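Local coordinates for protein diaminopimelate decarboxylase (Helicobacter pylori, PDB 2QGH) that catalyses the decarboxylation of meso-diaminopimelate to L-lysine, the last step of bacterial lysine biosynthesis, with pyridoxal-5'-phosphate as its cofactor, at residues N70-A78 with Q93-K101; G289-Y297 with V307-F316. All blocks are in the same frame, centred on the assembly; numbering follows the deposited sequence.

Contact 1: residues N70-A78 with Q93-K101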
loop_
_atom_site.group_PDB
_atom_site.type_symbol
_atom_site.label_atom_id
_atom_site.label_comp_id
_atom_site.label_asym_id
_atom_site.label_seq_id
_atom_site.Cartn_x
_atom_site.Cartn_y
_atom_site.Cartn_z
ATOM N N ASN A 70 1.678 -11.059 -12.435
ATOM C CA ASN A 70 1.172 -12.413 -12.255
ATOM C C ASN A 70 1.814 -13.369 -13.279
ATOM O O ASN A 70 1.846 -13.100 -14.486
ATOM C CB ASN A 70 -0.359 -12.429 -12.342
ATOM C CG ASN A 70 -0.938 -13.832 -12.241
ATOM O OD1 ASN A 70 -1.010 -14.560 -13.235
ATOM N ND2 ASN A 70 -1.342 -14.222 -11.037
ATOM N N LEU A 71 2.357 -14.469 -12.763
ATOM C CA LEU A 71 3.025 -15.486 -13.562
ATOM C C LEU A 71 2.259 -15.933 -14.799
ATOM O O LEU A 71 2.842 -16.105 -15.861
ATOM C CB LEU A 71 3.325 -16.703 -12.687
ATOM C CG LEU A 71 4.736 -16.852 -12.118
ATOM C CD1 LEU A 71 5.295 -15.502 -11.726
ATOM C CD2 LEU A 71 4.693 -17.795 -10.934
ATOM N N SER A 72 0.953 -16.122 -14.649
ATOM C CA SER A 72 0.117 -16.562 -15.752
ATOM C C SER A 72 0.025 -15.533 -16.856
ATOM O O SER A 72 0.153 -15.876 -18.034
ATOM C CB SER A 72 -1.283 -16.919 -15.254
ATOM O OG SER A 72 -1.242 -18.144 -14.553
ATOM N N ILE A 73 -0.186 -14.274 -16.500
ATOM C CA ILE A 73 -0.275 -13.264 -17.538
ATOM C C ILE A 73 1.085 -13.070 -18.221
ATOM O O ILE A 73 1.144 -12.883 -19.438
ATOM C CB ILE A 73 -0.792 -11.909 -17.003
ATOM C CG1 ILE A 73 0.292 -10.845 -17.171
ATOM C CG2 ILE A 73 -1.276 -12.068 -15.571
ATOM C CD1 ILE A 73 -0.169 -9.449 -16.939
ATOM N N LEU A 74 2.171 -13.115 -17.450
ATOM C CA LEU A 74 3.497 -12.952 -18.031
ATOM C C LEU A 74 3.755 -14.090 -19.024
ATOM O O LEU A 74 4.409 -13.901 -20.052
ATOM C CB LEU A 74 4.581 -12.958 -16.944
ATOM C CG LEU A 74 4.653 -11.773 -15.966
ATOM C CD1 LEU A 74 5.804 -11.981 -15.004
ATOM C CD2 LEU A 74 4.850 -10.479 -16.722
ATOM N N SER A 75 3.234 -15.272 -18.712
ATOM C CA SER A 75 3.408 -16.428 -19.581
ATOM C C SER A 75 2.643 -16.219 -20.888
ATOM O O SER A 75 3.116 -16.573 -21.965
ATOM C CB SER A 75 2.905 -17.688 -18.883
ATOM O OG SER A 75 3.198 -18.838 -19.651
ATOM N N LEU A 76 1.447 -15.657 -20.782
ATOM C CA LEU A 76 0.640 -15.374 -21.956
ATOM C C LEU A 76 1.410 -14.384 -22.829
ATOM O O LEU A 76 1.485 -14.534 -24.051
ATOM C CB LEU A 76 -0.705 -14.770 -21.543
ATOM C CG LEU A 76 -1.439 -13.993 -22.645
ATOM C CD1 LEU A 76 -1.727 -14.911 -23.838
ATOM C CD2 LEU A 76 -2.729 -13.419 -22.094
ATOM N N LEU A 77 1.995 -13.370 -22.206
ATOM C CA LEU A 77 2.742 -12.387 -22.974
ATOM C C LEU A 77 3.980 -13.009 -23.592
ATOM O O LEU A 77 4.376 -12.643 -24.692
ATOM C CB LEU A 77 3.116 -11.205 -22.089
ATOM C CG LEU A 77 1.920 -10.319 -21.721
ATOM C CD1 LEU A 77 2.275 -9.420 -20.545
ATOM C CD2 LEU A 77 1.505 -9.494 -22.935
ATOM N N ALA A 78 4.582 -13.969 -22.897
ATOM C CA ALA A 78 5.778 -14.627 -23.404
ATOM C C ALA A 78 5.488 -15.431 -24.671
ATOM O O ALA A 78 6.306 -15.477 -25.588
ATOM C CB ALA A 78 6.359 -15.539 -22.337
ATOM N N GLN A 93 13.357 -12.247 -12.312
ATOM C CA GLN A 93 13.168 -13.666 -12.054
ATOM C C GLN A 93 11.780 -14.118 -12.467
ATOM O O GLN A 93 11.633 -15.192 -13.043
ATOM C CB GLN A 93 13.431 -14.002 -10.579
ATOM C CG GLN A 93 14.891 -13.782 -10.164
ATOM C CD GLN A 93 15.264 -14.493 -8.867
ATOM O OE1 GLN A 93 16.407 -14.392 -8.394
ATOM N NE2 GLN A 93 14.313 -15.228 -8.294
ATOM N N ARG A 94 10.762 -13.306 -12.179
ATOM C CA ARG A 94 9.388 -13.646 -12.569
ATOM C C ARG A 94 9.307 -13.811 -14.087
ATOM O O ARG A 94 8.812 -14.820 -14.587
ATOM C CB ARG A 94 8.410 -12.543 -12.171
ATOM C CG ARG A 94 8.047 -12.459 -10.696
ATOM C CD ARG A 94 7.122 -11.272 -10.485
ATOM N NE ARG A 94 6.367 -11.330 -9.235
ATOM C CZ ARG A 94 5.297 -12.091 -9.034
ATOM N NH1 ARG A 94 4.844 -12.866 -10.003
ATOM N NH2 ARG A 94 4.677 -12.075 -7.860
ATOM N N ALA A 95 9.792 -12.796 -14.801
ATOM C CA ALA A 95 9.783 -12.781 -16.257
ATOM C C ALA A 95 10.435 -14.015 -16.863
ATOM O O ALA A 95 9.861 -14.653 -17.750
ATOM C CB ALA A 95 10.478 -11.523 -16.773
ATOM N N LEU A 96 11.634 -14.342 -16.388
ATOM C CA LEU A 96 12.368 -15.505 -16.887
ATOM C C LEU A 96 11.615 -16.792 -16.601
ATOM O O LEU A 96 11.572 -17.694 -17.429
ATOM C CB LEU A 96 13.755 -15.578 -16.244
ATOM C CG LEU A 96 14.781 -14.544 -16.716
ATOM C CD1 LEU A 96 16.059 -14.675 -15.899
ATOM C CD2 LEU A 96 15.062 -14.741 -18.191
ATOM N N LYS A 97 11.022 -16.863 -15.420
ATOM C CA LYS A 97 10.270 -18.035 -14.992
ATOM C C LYS A 97 8.989 -18.195 -15.812
ATOM O O LYS A 97 8.481 -19.301 -15.962
ATOM C CB LYS A 97 9.933 -17.904 -13.501
ATOM C CG LYS A 97 9.262 -19.121 -12.869
ATOM C CD LYS A 97 8.974 -18.859 -11.385
ATOM C CE LYS A 97 8.257 -20.030 -10.721
ATOM N NZ LYS A 97 9.135 -21.229 -10.569
ATOM N N ALA A 98 8.467 -17.095 -16.345
ATOM C CA ALA A 98 7.244 -17.157 -17.134
ATOM C C ALA A 98 7.531 -17.452 -18.595
ATOM O O ALA A 98 6.604 -17.634 -19.380
ATOM C CB ALA A 98 6.464 -15.865 -17.007
ATOM N N GLY A 99 8.810 -17.483 -18.965
ATOM C CA GLY A 99 9.170 -17.793 -20.338
ATOM C C GLY A 99 9.640 -16.647 -21.217
ATOM O O GLY A 99 9.829 -16.823 -22.426
ATOM N N ILE A 100 9.826 -15.469 -20.635
ATOM C CA ILE A 100 10.278 -14.332 -21.417
ATOM C C ILE A 100 11.767 -14.508 -21.690
ATOM O O ILE A 100 12.516 -14.921 -20.810
ATOM C CB ILE A 100 9.965 -13.013 -20.674
ATOM C CG1 ILE A 100 8.450 -12.771 -20.733
ATOM C CG2 ILE A 100 10.719 -11.842 -21.302
ATOM C CD1 ILE A 100 7.967 -11.614 -19.926
ATOM N N LYS A 101 12.190 -14.245 -22.924
ATOM C CA LYS A 101 13.598 -14.406 -23.279
ATOM C C LYS A 101 14.457 -13.362 -22.586
ATOM O O LYS A 101 14.110 -12.179 -22.544
ATOM C CB LYS A 101 13.807 -14.290 -24.796
ATOM C CG LYS A 101 13.009 -15.267 -25.634
ATOM C CD LYS A 101 13.347 -16.716 -25.322
ATOM C CE LYS A 101 12.578 -17.648 -26.257
ATOM N NZ LYS A 101 12.863 -19.092 -26.012
HETATM O O HOH W 1 9.207 -15.673 -24.828
#

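Contact 2: residues G289-Y297 with V307-F316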
loop_
_atom_site.group_PDB
_atom_site.type_symbol
_atom_site.label_atom_id
_atom_site.label_comp_id
_atom_site.label_asym_id
_atom_site.label_seq_id
_atom_site.Cartn_x
_atom_site.Cartn_y
_atom_site.Cartn_z
ATOM N N GLY A 289 -8.527 -6.496 -16.294
ATOM C CA GLY A 289 -8.759 -6.883 -14.916
ATOM C C GLY A 289 -9.870 -6.145 -14.205
ATOM O O GLY A 289 -10.037 -4.935 -14.355
ATOM N N GLU A 290 -10.642 -6.895 -13.428
ATOM C CA GLU A 290 -11.731 -6.316 -12.669
ATOM C C GLU A 290 -11.801 -6.880 -11.259
ATOM O O GLU A 290 -11.502 -8.051 -11.027
ATOM C CB GLU A 290 -13.049 -6.523 -13.409
ATOM C CG GLU A 290 -13.134 -5.620 -14.623
ATOM C CD GLU A 290 -14.481 -5.642 -15.301
ATOM O OE1 GLU A 290 -14.768 -4.689 -16.063
ATOM O OE2 GLU A 290 -15.243 -6.609 -15.082
ATOM N N LEU A 291 -12.167 -6.018 -10.321
ATOM C CA LEU A 291 -12.280 -6.396 -8.923
ATOM C C LEU A 291 -13.742 -6.688 -8.562
ATOM O O LEU A 291 -14.552 -5.775 -8.371
ATOM C CB LEU A 291 -11.717 -5.279 -8.038
ATOM C CG LEU A 291 -11.690 -5.466 -6.521
ATOM C CD1 LEU A 291 -11.228 -6.871 -6.152
ATOM C CD2 LEU A 291 -10.771 -4.416 -5.923
ATOM N N ILE A 292 -14.062 -7.976 -8.489
ATOM C CA ILE A 292 -15.403 -8.426 -8.156
ATOM C C ILE A 292 -15.493 -8.523 -6.641
ATOM O O ILE A 292 -14.735 -9.259 -6.002
ATOM C CB ILE A 292 -15.699 -9.823 -8.768
ATOM C CG1 ILE A 292 -15.278 -9.858 -10.245
ATOM C CG2 ILE A 292 -17.180 -10.151 -8.616
ATOM C CD1 ILE A 292 -15.889 -8.773 -11.094
ATOM N N THR A 293 -16.436 -7.782 -6.078
ATOM C CA THR A 293 -16.632 -7.732 -4.646
ATOM C C THR A 293 -18.127 -7.787 -4.333
ATOM O O THR A 293 -18.956 -7.273 -5.093
ATOM C CB THR A 293 -16.036 -6.439 -4.091
ATOM O OG1 THR A 293 -16.313 -6.335 -2.695
ATOM C CG2 THR A 293 -16.615 -5.248 -4.818
ATOM N N GLN A 294 -18.458 -8.405 -3.205
ATOM C CA GLN A 294 -19.847 -8.560 -2.780
ATOM C C GLN A 294 -20.286 -7.482 -1.800
ATOM O O GLN A 294 -19.477 -6.954 -1.042
ATOM C CB GLN A 294 -20.023 -9.945 -2.144
ATOM C CG GLN A 294 -21.340 -10.150 -1.433
ATOM C CD GLN A 294 -21.473 -11.542 -0.850
ATOM O OE1 GLN A 294 -22.423 -11.831 -0.127
ATOM N NE2 GLN A 294 -20.524 -12.416 -1.166
ATOM N N VAL A 295 -21.575 -7.158 -1.817
ATOM C CA VAL A 295 -22.117 -6.146 -0.913
ATOM C C VAL A 295 -22.410 -6.781 0.444
ATOM O O VAL A 295 -23.056 -7.817 0.514
ATOM C CB VAL A 295 -23.432 -5.556 -1.452
ATOM C CG1 VAL A 295 -23.986 -4.524 -0.467
ATOM C CG2 VAL A 295 -23.200 -4.931 -2.811
ATOM N N LEU A 296 -21.942 -6.160 1.520
ATOM C CA LEU A 296 -22.192 -6.700 2.853
ATOM C C LEU A 296 -23.353 -5.988 3.535
ATOM O O LEU A 296 -24.277 -6.634 4.028
ATOM C CB LEU A 296 -20.935 -6.595 3.715
ATOM C CG LEU A 296 -19.713 -7.336 3.163
ATOM C CD1 LEU A 296 -18.516 -7.083 4.065
ATOM C CD2 LEU A 296 -20.014 -8.838 3.050
ATOM N N TYR A 297 -23.302 -4.658 3.554
ATOM C CA TYR A 297 -24.354 -3.849 4.174
ATOM C C TYR A 297 -24.597 -2.554 3.396
ATOM O O TYR A 297 -23.776 -2.147 2.575
ATOM C CB TYR A 297 -23.968 -3.454 5.611
ATOM C CG TYR A 297 -23.431 -4.575 6.468
ATOM C CD1 TYR A 297 -22.069 -4.657 6.776
ATOM C CD2 TYR A 297 -24.280 -5.571 6.949
ATOM C CE1 TYR A 297 -21.569 -5.705 7.539
ATOM C CE2 TYR A 297 -23.793 -6.619 7.706
ATOM C CZ TYR A 297 -22.440 -6.687 7.998
ATOM O OH TYR A 297 -21.977 -7.752 8.733
ATOM N N VAL A 307 -22.443 2.262 0.810
ATOM C CA VAL A 307 -22.527 0.899 0.309
ATOM C C VAL A 307 -21.232 0.187 0.708
ATOM O O VAL A 307 -20.190 0.369 0.077
ATOM C CB VAL A 307 -22.689 0.878 -1.224
ATOM C CG1 VAL A 307 -22.504 -0.549 -1.755
ATOM C CG2 VAL A 307 -24.073 1.418 -1.603
ATOM N N ILE A 308 -21.316 -0.618 1.765
ATOM C CA ILE A 308 -20.176 -1.357 2.296
ATOM C C ILE A 308 -19.946 -2.654 1.543
ATOM O O ILE A 308 -20.795 -3.551 1.526
ATOM C CB ILE A 308 -20.376 -1.646 3.803
ATOM C CG1 ILE A 308 -20.500 -0.320 4.554
ATOM C CG2 ILE A 308 -19.212 -2.429 4.357
ATOM C CD1 ILE A 308 -21.268 -0.426 5.858
ATOM N N VAL A 309 -18.768 -2.741 0.935
ATOM C CA VAL A 309 -18.369 -3.880 0.132
ATOM C C VAL A 309 -17.227 -4.650 0.817
ATOM O O VAL A 309 -16.550 -4.102 1.685
ATOM C CB VAL A 309 -18.000 -3.342 -1.266
ATOM C CG1 VAL A 309 -16.650 -3.860 -1.722
ATOM C CG2 VAL A 309 -19.113 -3.677 -2.244
ATOM N N ASP A 310 -17.007 -5.914 0.445
ATOM C CA ASP A 310 -15.966 -6.696 1.113
ATOM C C ASP A 310 -14.517 -6.549 0.643
ATOM O O ASP A 310 -13.638 -7.206 1.185
ATOM C CB ASP A 310 -16.346 -8.195 1.175
ATOM C CG ASP A 310 -16.546 -8.837 -0.200
ATOM O OD1 ASP A 310 -16.165 -8.238 -1.227
ATOM O OD2 ASP A 310 -17.081 -9.968 -0.250
ATOM N N ALA A 311 -14.266 -5.701 -0.354
ATOM C CA ALA A 311 -12.903 -5.447 -0.836
ATOM C C ALA A 311 -12.501 -4.115 -0.198
ATOM O O ALA A 311 -13.363 -3.301 0.116
ATOM C CB ALA A 311 -12.873 -5.332 -2.360
ATOM N N GLY A 312 -11.209 -3.890 0.005
ATOM C CA GLY A 312 -10.796 -2.648 0.625
ATOM C C GLY A 312 -9.549 -2.038 0.022
ATOM O O GLY A 312 -8.964 -2.579 -0.918
ATOM N N MET A 313 -9.131 -0.912 0.580
ATOM C CA MET A 313 -7.951 -0.215 0.097
ATOM C C MET A 313 -6.704 -1.098 0.099
ATOM O O MET A 313 -5.803 -0.901 -0.717
ATOM C CB MET A 313 -7.710 1.033 0.938
ATOM C CG MET A 313 -7.379 0.741 2.393
ATOM S SD MET A 313 -7.068 2.276 3.260
ATOM C CE MET A 313 -5.464 2.777 2.533
ATOM N N ASN A 314 -6.637 -2.072 1.006
ATOM C CA ASN A 314 -5.475 -2.955 1.024
ATOM C C ASN A 314 -5.427 -3.751 -0.281
ATOM O O ASN A 314 -4.350 -4.083 -0.770
ATOM C CB ASN A 314 -5.518 -3.925 2.214
ATOM C CG ASN A 314 -6.577 -4.993 2.058
ATOM O OD1 ASN A 314 -7.769 -4.712 2.133
ATOM N ND2 ASN A 314 -6.147 -6.227 1.835
ATOM N N ASP A 315 -6.594 -4.043 -0.848
ATOM C CA ASP A 315 -6.675 -4.800 -2.100
ATOM C C ASP A 315 -6.495 -3.901 -3.316
ATOM O O ASP A 315 -5.936 -4.309 -4.329
ATOM C CB ASP A 315 -8.035 -5.487 -2.252
ATOM C CG ASP A 315 -8.417 -6.327 -1.055
ATOM O OD1 ASP A 315 -7.665 -7.261 -0.705
ATOM O OD2 ASP A 315 -9.490 -6.052 -0.478
ATOM N N PHE A 316 -6.995 -2.677 -3.215
ATOM C CA PHE A 316 -6.923 -1.739 -4.326
ATOM C C PHE A 316 -6.578 -0.375 -3.768
ATOM O O PHE A 316 -7.424 0.314 -3.200
ATOM C CB PHE A 316 -8.272 -1.710 -5.054
ATOM C CG PHE A 316 -8.284 -0.853 -6.278
ATOM C CD1 PHE A 316 -7.345 -1.048 -7.292
ATOM C CD2 PHE A 316 -9.233 0.157 -6.422
ATOM C CE1 PHE A 316 -7.349 -0.245 -8.434
ATOM C CE2 PHE A 316 -9.246 0.969 -7.562
ATOM C CZ PHE A 316 -8.302 0.767 -8.569
#

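Contact 1: residues N70-A78 with Q93-K101
A98 presses its methyl against L74 where helices 71-79 and 89-97 come together, and this is the tight part of the contact: A98 CB lies 3.5 Å from L74 CB, closer than carbons usually pack. A small residue suits the place, because the CA atoms of S75 and A98 are just 4.6 Å apart. S75 CA also points its hydrogen at the carbonyl of A98, with S75 CA to A98 O at 3.4 Å. Next to this, the methyl of A78 sits over the A98 carbonyl and the G99 backbone and meets I100 CG1 at 3.8 Å. L74, with CG anti to its own carbonyl carbon (chi1 -69°), points across to the second helix, and its CD1 lies 3.9 Å from R94 CB, crossing the arginine stem at about a right angle. Both helices belong to the eight-stranded (beta/alpha)8 barrel of this decarboxylase, following strands 59-64 and 83-86, and their short axes cross at -57°. The later one closes in a Schellman motif, in which G99, as glycine, readily takes the positive phi of 106°. Toward the second subunit the contact turns polar, and at K97 looser. L71 CD1 touches R94 NH1 obliquely, while R94 and K97 send their charges to E418 and E419 of that subunit, salt bridges that suit long basic chains. L71 CD2 lies 4.2 Å from K97 CE, on the rim. At the exposed G99 end, one water donates to both A78 O (3.0 Å) and G99 O (2.7 Å), bridging the backbones.

Contact 2: residues G289-Y297 with V307-F316
D310 turns its side chain back onto the strand 289-297, where it meets L296 and the backbone of Q294. Followed outward, its CB first rests against L296, with D310 CB 3.8 Å from L296 CD1 and the two side chains crossing at about a right angle. CG then stands between the backbone N and the carbonyl carbon (chi1 60°), which swings the carboxylate toward the neighbouring strand. There D310 OD1 accepts from Q294 N at 3.0 Å, a donor lying well above the carboxylate plane. OD1 also lies next to T293 OG1, although the modelled separation is implausibly short and the hydroxyl's exact place doubtful. OD2 passes beside Q294 CB and bonds to T33 OG1, so an aspartate, with two acceptor oxygens, suits a buried place where it can bond to both Q294 N and T33 OG1. The backbone answers in return, D310 N donating to Q294 O at 3.1 Å. All this continues an antiparallel beta hairpin made by strands 289-299 and 306-309, in the mixed sheet of the C-terminal beta domain. V295 and V309 form a non-hydrogen-bonded pair, and their branched side chains share a face, V295 CG2 to V309 CG2 at 4.3 Å. One residue further on a classic beta bulge intervenes: L296 N gives I308 O a fairly straight bond of 2.9 Å, while Y297 N adds a weak one to the same oxygen. I308 N then returns a bond to Y297 O (3.0 Å). Toward the other end, L291 CD2 meets F316 CB at 3.8 Å, and the F316 ring stands edge-to-face with that of H326.

In the fold
Contact 1 lies in the barrel that holds the cofactor and contact 2 in the beta domain, with centres 28 Å apart and nearest atoms about 9 Å apart, so they do not touch. Their relation to the ligands differs. The L74 side chain in contact 1 is about 12 Å from a bound pyridoxal-5'-phosphate, so contact 1 lies some way from the cofactor. In contact 2 the F316 side chain comes within about 7 Å of a bound lysine and about 13 Å of the cofactor. Both reach the second subunit: R94 and K97 meet E418 and E419 of that subunit, whereas the bulge region of 289-297 and 307-316 meets its V110-K112.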